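Local coordinates for protein diphosphomevalonate decarboxylase, putative (Trypanosoma brucei, PDB 2HKE) that probably catalyses the ATP-dependent decarboxylation of (R)-5-diphosphomevalonate to isopentenyl diphosphate, a precursor of isoprenoids and sterols in the mevalonate pathway, at residues 339-343 with 344-348; 171-174 with 175-179. The protein carries 1 engineered substitution. All coordinates share one frame; numbering follows the deposited sequence.

Interaction 1. Residues 339-343 with 344-348; sequences VSLPD and EYKKL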
ATOM      1  N   VAL A 339      16.058  14.779  20.180  1.00 25.04           N
ATOM      2  CA  VAL A 339      16.182  13.612  21.046  1.00 24.94           C
ATOM      3  C   VAL A 339      17.627  13.398  21.469  1.00 25.66           C
ATOM      4  O   VAL A 339      18.535  13.438  20.637  1.00 25.17           O
ATOM      5  CB  VAL A 339      15.675  12.316  20.352  1.00 24.70           C
ATOM      6  CG1 VAL A 339      15.967  11.031  21.195  1.00 23.62           C
ATOM      7  CG2 VAL A 339      14.216  12.448  20.083  1.00 24.79           C
ATOM      8  N   SER A 340      17.816  13.136  22.764  1.00 26.14           N
ATOM      9  CA  SER A 340      19.063  12.664  23.273  1.00 26.57           C
ATOM     10  C   SER A 340      18.903  11.163  23.520  1.00 25.95           C
ATOM     11  O   SER A 340      18.330  10.756  24.503  1.00 26.15           O
ATOM     12  CB  SER A 340      19.423  13.370  24.575  1.00 28.32           C
ATOM     13  OG  SER A 340      20.746  13.033  24.915  1.00 33.03           O
ATOM     14  N   LEU A 341      19.394  10.355  22.610  1.00 24.96           N
ATOM     15  CA  LEU A 341      19.119   8.910  22.663  1.00 24.61           C
ATOM     16  C   LEU A 341      19.912   8.283  23.792  1.00 24.25           C
ATOM     17  O   LEU A 341      21.120   8.456  23.857  1.00 24.78           O
ATOM     18  CB  LEU A 341      19.526   8.224  21.373  1.00 24.40           C
ATOM     19  CG  LEU A 341      19.200   6.730  21.260  1.00 25.46           C
ATOM     20  CD1 LEU A 341      17.756   6.632  21.104  1.00 24.96           C
ATOM     21  CD2 LEU A 341      19.923   6.038  20.113  1.00 24.97           C
ATOM     22  N   PRO A 342      19.246   7.579  24.681  1.00 24.86           N
ATOM     23  CA  PRO A 342      19.935   6.808  25.713  1.00 25.06           C
ATOM     24  C   PRO A 342      20.913   5.803  25.159  1.00 25.62           C
ATOM     25  O   PRO A 342      20.652   5.150  24.138  1.00 22.67           O
ATOM     26  CB  PRO A 342      18.815   6.071  26.404  1.00 25.05           C
ATOM     27  CG  PRO A 342      17.613   6.924  26.176  1.00 25.92           C
ATOM     28  CD  PRO A 342      17.786   7.517  24.828  1.00 25.58           C
ATOM     29  N   ASP A 343      22.026   5.614  25.881  1.00 26.11           N
ATOM     30  CA  ASP A 343      23.068   4.734  25.409  1.00 27.37           C
ATOM     31  C   ASP A 343      22.593   3.306  25.225  1.00 26.72           C
ATOM     32  O   ASP A 343      23.131   2.616  24.383  1.00 26.48           O
ATOM     33  CB  ASP A 343      24.239   4.743  26.416  1.00 29.52           C
ATOM     34  CG  ASP A 343      25.520   5.125  25.774  1.00 34.67           C
ATOM     35  OD1 ASP A 343      25.929   4.424  24.816  1.00 39.79           O
ATOM     36  OD2 ASP A 343      26.105   6.157  26.204  1.00 43.92           O
ATOM     37  N   GLU A 344      21.612   2.872  26.020  1.00 26.41           N
ATOM     38  CA  GLU A 344      21.022   1.534  25.932  1.00 27.67           C
ATOM     39  C   GLU A 344      20.483   1.207  24.533  1.00 27.22           C
ATOM     40  O   GLU A 344      20.393   0.035  24.176  1.00 26.67           O
ATOM     41  CB  GLU A 344      19.878   1.330  26.922  1.00 27.76           C
ATOM     42  CG  GLU A 344      18.857   2.452  26.948  1.00 30.65           C
ATOM     43  CD  GLU A 344      17.716   2.312  27.960  1.00 33.78           C
ATOM     44  OE1 GLU A 344      17.427   1.196  28.460  1.00 39.45           O
ATOM     45  OE2 GLU A 344      17.063   3.378  28.235  1.00 42.78           O
ATOM     46  N   TYR A 345      20.163   2.219  23.736  1.00 25.78           N
ATOM     47  CA  TYR A 345      19.550   1.955  22.424  1.00 26.48           C
ATOM     48  C   TYR A 345      20.544   2.102  21.299  1.00 26.57           C
ATOM     49  O   TYR A 345      20.154   2.183  20.122  1.00 26.70           O
ATOM     50  CB  TYR A 345      18.319   2.861  22.212  1.00 26.20           C
ATOM     51  CG  TYR A 345      17.317   2.730  23.288  1.00 25.37           C
ATOM     52  CD1 TYR A 345      16.750   1.495  23.595  1.00 24.41           C
ATOM     53  CD2 TYR A 345      16.859   3.824  23.983  1.00 25.87           C
ATOM     54  CE1 TYR A 345      15.812   1.357  24.581  1.00 25.63           C
ATOM     55  CE2 TYR A 345      15.913   3.680  24.985  1.00 25.44           C
ATOM     56  CZ  TYR A 345      15.405   2.439  25.283  1.00 26.35           C
ATOM     57  OH  TYR A 345      14.473   2.311  26.293  1.00 29.95           O
ATOM     58  N   LYS A 346      21.828   2.183  21.632  1.00 27.15           N
ATOM     59  CA  LYS A 346      22.863   2.234  20.644  1.00 28.93           C
ATOM     60  C   LYS A 346      23.424   0.812  20.621  1.00 29.60           C
ATOM     61  O   LYS A 346      23.364   0.071  21.621  1.00 32.43           O
ATOM     62  CB  LYS A 346      23.938   3.268  21.011  1.00 29.41           C
ATOM     63  CG  LYS A 346      23.434   4.679  21.133  1.00 30.95           C
ATOM     64  CD  LYS A 346      24.492   5.604  21.738  1.00 30.90           C
ATOM     65  CE  LYS A 346      23.900   6.992  22.029  1.00 33.02           C
ATOM     66  NZ  LYS A 346      24.971   7.954  22.369  1.00 32.81           N
ATOM     67  N   LYS A 347      23.945   0.432  19.474  1.00 30.00           N
ATOM     68  CA  LYS A 347      24.533  -0.874  19.263  1.00 29.46           C
ATOM     69  C   LYS A 347      23.588  -1.993  19.708  1.00 28.23           C
ATOM     70  O   LYS A 347      23.950  -2.855  20.521  1.00 29.15           O
ATOM     71  CB  LYS A 347      25.923  -0.945  19.953  1.00 32.16           C
ATOM     72  CG  LYS A 347      26.961   0.002  19.323  1.00 35.85           C
ATOM     73  CD  LYS A 347      27.481  -0.524  17.942  1.00 40.77           C
ATOM     74  CE  LYS A 347      28.388   0.523  17.171  1.00 41.80           C
ATOM     75  NZ  LYS A 347      27.817   1.929  17.032  1.00 45.93           N
ATOM     76  N   LEU A 348      22.384  -1.997  19.152  1.00 23.70           N
ATOM     77  CA  LEU A 348      21.410  -3.028  19.492  1.00 24.62           C
ATOM     78  C   LEU A 348      21.595  -4.270  18.628  1.00 24.06           C
ATOM     79  O   LEU A 348      21.110  -5.319  18.964  1.00 24.82           O
ATOM     80  CB  LEU A 348      19.986  -2.488  19.339  1.00 23.94           C
ATOM     81  CG  LEU A 348      19.585  -1.355  20.286  1.00 26.19           C
ATOM     82  CD1 LEU A 348      18.202  -0.828  19.936  1.00 31.05           C
ATOM     83  CD2 LEU A 348      19.637  -1.818  21.733  1.00 29.44           C
TER
HETATM   84  O   HOH W   1      22.791  10.297  23.287  1.00 47.54           O
HETATM   85  O   HOH W   2      25.020   0.677  23.996  1.00 48.84           O

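Interaction 2. Residues 171-174 with 175-179; sequences ATQF and VDETH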
ATOM      1  N   ALA A 171     -13.584  -3.367  -0.722  1.00 19.22           N
ATOM      2  CA  ALA A 171     -12.991  -2.860   0.487  1.00 19.37           C
ATOM      3  C   ALA A 171     -14.052  -2.084   1.239  1.00 20.16           C
ATOM      4  O   ALA A 171     -14.936  -1.485   0.610  1.00 20.13           O
ATOM      5  CB  ALA A 171     -11.803  -1.945   0.232  1.00 18.50           C
ATOM      6  N   THR A 172     -13.965  -2.127   2.564  1.00 20.10           N
ATOM      7  CA  THR A 172     -14.805  -1.290   3.400  1.00 21.00           C
ATOM      8  C   THR A 172     -13.963  -0.629   4.486  1.00 21.06           C
ATOM      9  O   THR A 172     -12.925  -1.163   4.912  1.00 19.05           O
ATOM     10  CB  THR A 172     -15.923  -2.108   4.051  1.00 22.16           C
ATOM     11  OG1 THR A 172     -15.364  -3.189   4.777  1.00 23.94           O
ATOM     12  CG2 THR A 172     -16.833  -2.690   3.032  1.00 23.47           C
ATOM     13  N   GLN A 173     -14.349   0.573   4.880  1.00 20.21           N
ATOM     14  CA  GLN A 173     -13.612   1.287   5.907  1.00 21.41           C
ATOM     15  C   GLN A 173     -13.955   0.660   7.233  1.00 22.13           C
ATOM     16  O   GLN A 173     -15.124   0.508   7.577  1.00 23.43           O
ATOM     17  CB  GLN A 173     -13.964   2.784   5.912  1.00 21.04           C
ATOM     18  CG  GLN A 173     -13.158   3.545   6.883  1.00 20.99           C
ATOM     19  CD  GLN A 173     -13.536   4.981   6.833  1.00 24.17           C
ATOM     20  OE1 GLN A 173     -14.629   5.323   7.287  1.00 24.93           O
ATOM     21  NE2 GLN A 173     -12.698   5.816   6.205  1.00 21.93           N
ATOM     22  N   PHE A 174     -12.948   0.240   7.987  1.00 21.48           N
ATOM     23  CA  PHE A 174     -13.179  -0.320   9.277  1.00 21.56           C
ATOM     24  C   PHE A 174     -13.360   0.783  10.331  1.00 22.10           C
ATOM     25  O   PHE A 174     -14.372   0.786  11.063  1.00 21.55           O
ATOM     26  CB  PHE A 174     -12.093  -1.294   9.666  1.00 21.74           C
ATOM     27  CG  PHE A 174     -12.288  -1.920  11.010  1.00 21.64           C
ATOM     28  CD1 PHE A 174     -13.296  -2.843  11.240  1.00 23.64           C
ATOM     29  CD2 PHE A 174     -11.429  -1.610  12.039  1.00 22.40           C
ATOM     30  CE1 PHE A 174     -13.475  -3.416  12.495  1.00 23.34           C
ATOM     31  CE2 PHE A 174     -11.578  -2.186  13.276  1.00 19.85           C
ATOM     32  CZ  PHE A 174     -12.602  -3.082  13.508  1.00 23.83           C
ATOM     33  N   VAL A 175     -12.373   1.652  10.414  1.00 21.19           N
ATOM     34  CA  VAL A 175     -12.451   2.898  11.115  1.00 21.95           C
ATOM     35  C   VAL A 175     -11.779   3.952  10.317  1.00 22.77           C
ATOM     36  O   VAL A 175     -10.873   3.671   9.495  1.00 20.32           O
ATOM     37  CB  VAL A 175     -11.811   2.855  12.536  1.00 21.99           C
ATOM     38  CG1 VAL A 175     -12.549   1.845  13.428  1.00 21.29           C
ATOM     39  CG2 VAL A 175     -10.283   2.562  12.509  1.00 21.39           C
ATOM     40  N   ASP A 176     -12.191   5.206  10.546  1.00 22.56           N
ATOM     41  CA  ASP A 176     -11.595   6.277   9.758  1.00 22.90           C
ATOM     42  C   ASP A 176     -10.353   6.822  10.422  1.00 21.84           C
ATOM     43  O   ASP A 176      -9.888   6.332  11.445  1.00 21.42           O
ATOM     44  CB  ASP A 176     -12.622   7.375   9.406  1.00 23.32           C
ATOM     45  CG  ASP A 176     -13.072   8.186  10.611  1.00 26.53           C
ATOM     46  OD1 ASP A 176     -12.354   8.244  11.637  1.00 25.74           O
ATOM     47  OD2 ASP A 176     -14.177   8.803  10.514  1.00 28.49           O
ATOM     48  N   GLU A 177      -9.780   7.812   9.780  1.00 23.57           N
ATOM     49  CA  GLU A 177      -8.525   8.414  10.207  1.00 24.35           C
ATOM     50  C   GLU A 177      -8.612   9.107  11.549  1.00 25.12           C
ATOM     51  O   GLU A 177      -7.602   9.424  12.134  1.00 26.67           O
ATOM     52  CB  GLU A 177      -8.022   9.380   9.135  1.00 25.47           C
ATOM     53  CG  GLU A 177      -8.840  10.656   8.872  1.00 27.82           C
ATOM     54  CD  GLU A 177     -10.029  10.470   7.938  1.00 31.70           C
ATOM     55  OE1 GLU A 177     -10.371   9.335   7.575  1.00 31.86           O
ATOM     56  OE2 GLU A 177     -10.650  11.480   7.533  1.00 36.26           O
ATOM     57  N   THR A 178      -9.808   9.452  11.995  1.00 24.86           N
ATOM     58  CA  THR A 178      -9.951  10.069  13.297  1.00 24.44           C
ATOM     59  C   THR A 178      -9.945   9.106  14.472  1.00 24.13           C
ATOM     60  O   THR A 178      -9.852   9.537  15.620  1.00 24.97           O
ATOM     61  CB  THR A 178     -11.265  10.919  13.385  1.00 24.61           C
ATOM     62  OG1 THR A 178     -12.371  10.044  13.398  1.00 26.43           O
ATOM     63  CG2 THR A 178     -11.392  11.848  12.256  1.00 23.95           C
ATOM     64  N   HIS A 179     -10.028   7.798  14.227  1.00 23.10           N
ATOM     65  CA  HIS A 179     -10.215   6.841  15.305  1.00 23.84           C
ATOM     66  C   HIS A 179      -8.976   6.769  16.199  1.00 22.59           C
ATOM     67  O   HIS A 179      -9.078   6.806  17.407  1.00 22.15           O
ATOM     68  CB  HIS A 179     -10.607   5.460  14.764  1.00 23.42           C
ATOM     69  CG  HIS A 179     -10.712   4.407  15.821  1.00 23.98           C
ATOM     70  ND1 HIS A 179     -11.752   4.356  16.731  1.00 26.74           N
ATOM     71  CD2 HIS A 179      -9.896   3.364  16.119  1.00 27.14           C
ATOM     72  CE1 HIS A 179     -11.570   3.325  17.540  1.00 30.79           C
ATOM     73  NE2 HIS A 179     -10.437   2.720  17.202  1.00 28.69           N
TER
HETATM   74  O   HOH W   3     -12.623   8.807   5.944  1.00 37.02           O

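Interaction 1. Residues 339-343 with 344-348
Asp343 and Lys346 meet where the chain curls through a tight turn, and Leu341 closes the same group from the N-terminal side. Lys346 has CG anti to its carbonyl carbon (chi1 -60°) and is extended beyond, which carries the aliphatic chain back across the turn. Lys346 CD passes Asp343 OD1 at 3.6 Å. Farther out, Lys346 CE lies 3.6 Å from Leu341 O. Asp343 OD2 and Lys346 NZ are 4.4 Å apart, beyond a salt bridge, so any attraction is probably only long-range. A water that donates to Leu341 O also accepts a weak bond from Lys346 NZ. Leu341 splits its two methyls between neighbours: CD2 packs on Lys346 CG at 3.9 Å, its side chain running in the opposite direction to the lysine, while CD1 rests on Tyr345 CB at 4.0 Å. Pro342 borders the tyrosine ring with CD lying at its edge in the ring plane, and Glu344 CG sits over the centre of one ring face. The ring also meets Tyr279 edge-to-face, which ties the turn to helix 267-283, and Leu341 touches Glu316 of helix 307-317. Two backbone bonds set the curvature. Tyr345 N donates to Pro342 O at 3.0 Å, and Lys346 N donates to Asp343 O at 3.1 Å. A second water donates to both Asp343 O and Lys346 O, so the Asp343 carbonyl accepts from an amide and a water together. Successive bonds from residue i+3 back to residue i, beginning at Pro342, are characteristic of a short 3-10 turn, here on the surface of the C-terminal domain, in the loop between helix 330-338 and strand 358-363.

Interaction 2. Residues 171-174 with 175-179
With CG anti to the backbone N (chi1 -176°) and an extended chain beyond it, Gln173 reaches along the backbone to lay its amide against Asp176. Gln173 CG passes Val175 O at 3.5 Å, and Gln173 NE2 ends 3.6 Å from Asp176 CB, a contact with the methylene and not with the carboxylate, whose plane is turned 89° from the amide. Gln173 NE2 bonds to Gly153 O, and it also donates to a water at 3.0 Å; that water donates in turn to Glu177 OE1, joining the amide to the next side chain of the turn. Phe174 likewise has CG anti to its backbone N, which sets the ring alongside Val175, both pointing the same way, with Phe174 CD2 3.9 Å from Val175 CG1. Both side chains pack on Ile232 of helix 213-234, and the phenyl ring also meets Phe37 edge-to-face. Further along, Asp176 OD1 accepts Thr178 N at 2.8 Å, the donor lying 46° above the carboxylate plane, and takes Thr178 OG1 on its syn side. Two donors on the one oxygen should restrict the carboxylate's rotation, while His179 N closes onto Asp176 O at 3.1 Å. Phe174 and Val175 together face the single residue Phe155 of strand 155-159, so one extra residue is accommodated on this strand, and the chain turns a corner at Phe174. The arrangement is a classic beta bulge followed by an Asx turn overlapping a type I turn that also begins at Asp176, where the chain leaves the large sheet of the N-terminal domain and heads for strand 183-189 of the second sheet.

Both interactions are local turns at the surface, and neither shares an element with the other: their centres are 35 Å apart and their nearest atoms about 23 Å. Interaction 1 is peripheral, its centre about 31 Å from the centre of the chain, whereas that of interaction 2 is about 15 Å from it, on the route between the two sheets. The chemistry follows the place. In 339-348 backbone amides close the turn, and aliphatic and aromatic groups seat it on two helices. In 171-179 a backbone bond closes the turn too, but a side-chain carboxylate adds two more bonds, and the adjoining strand end is fastened to its sheet and to helix 213-234. Waters bridge parts of both.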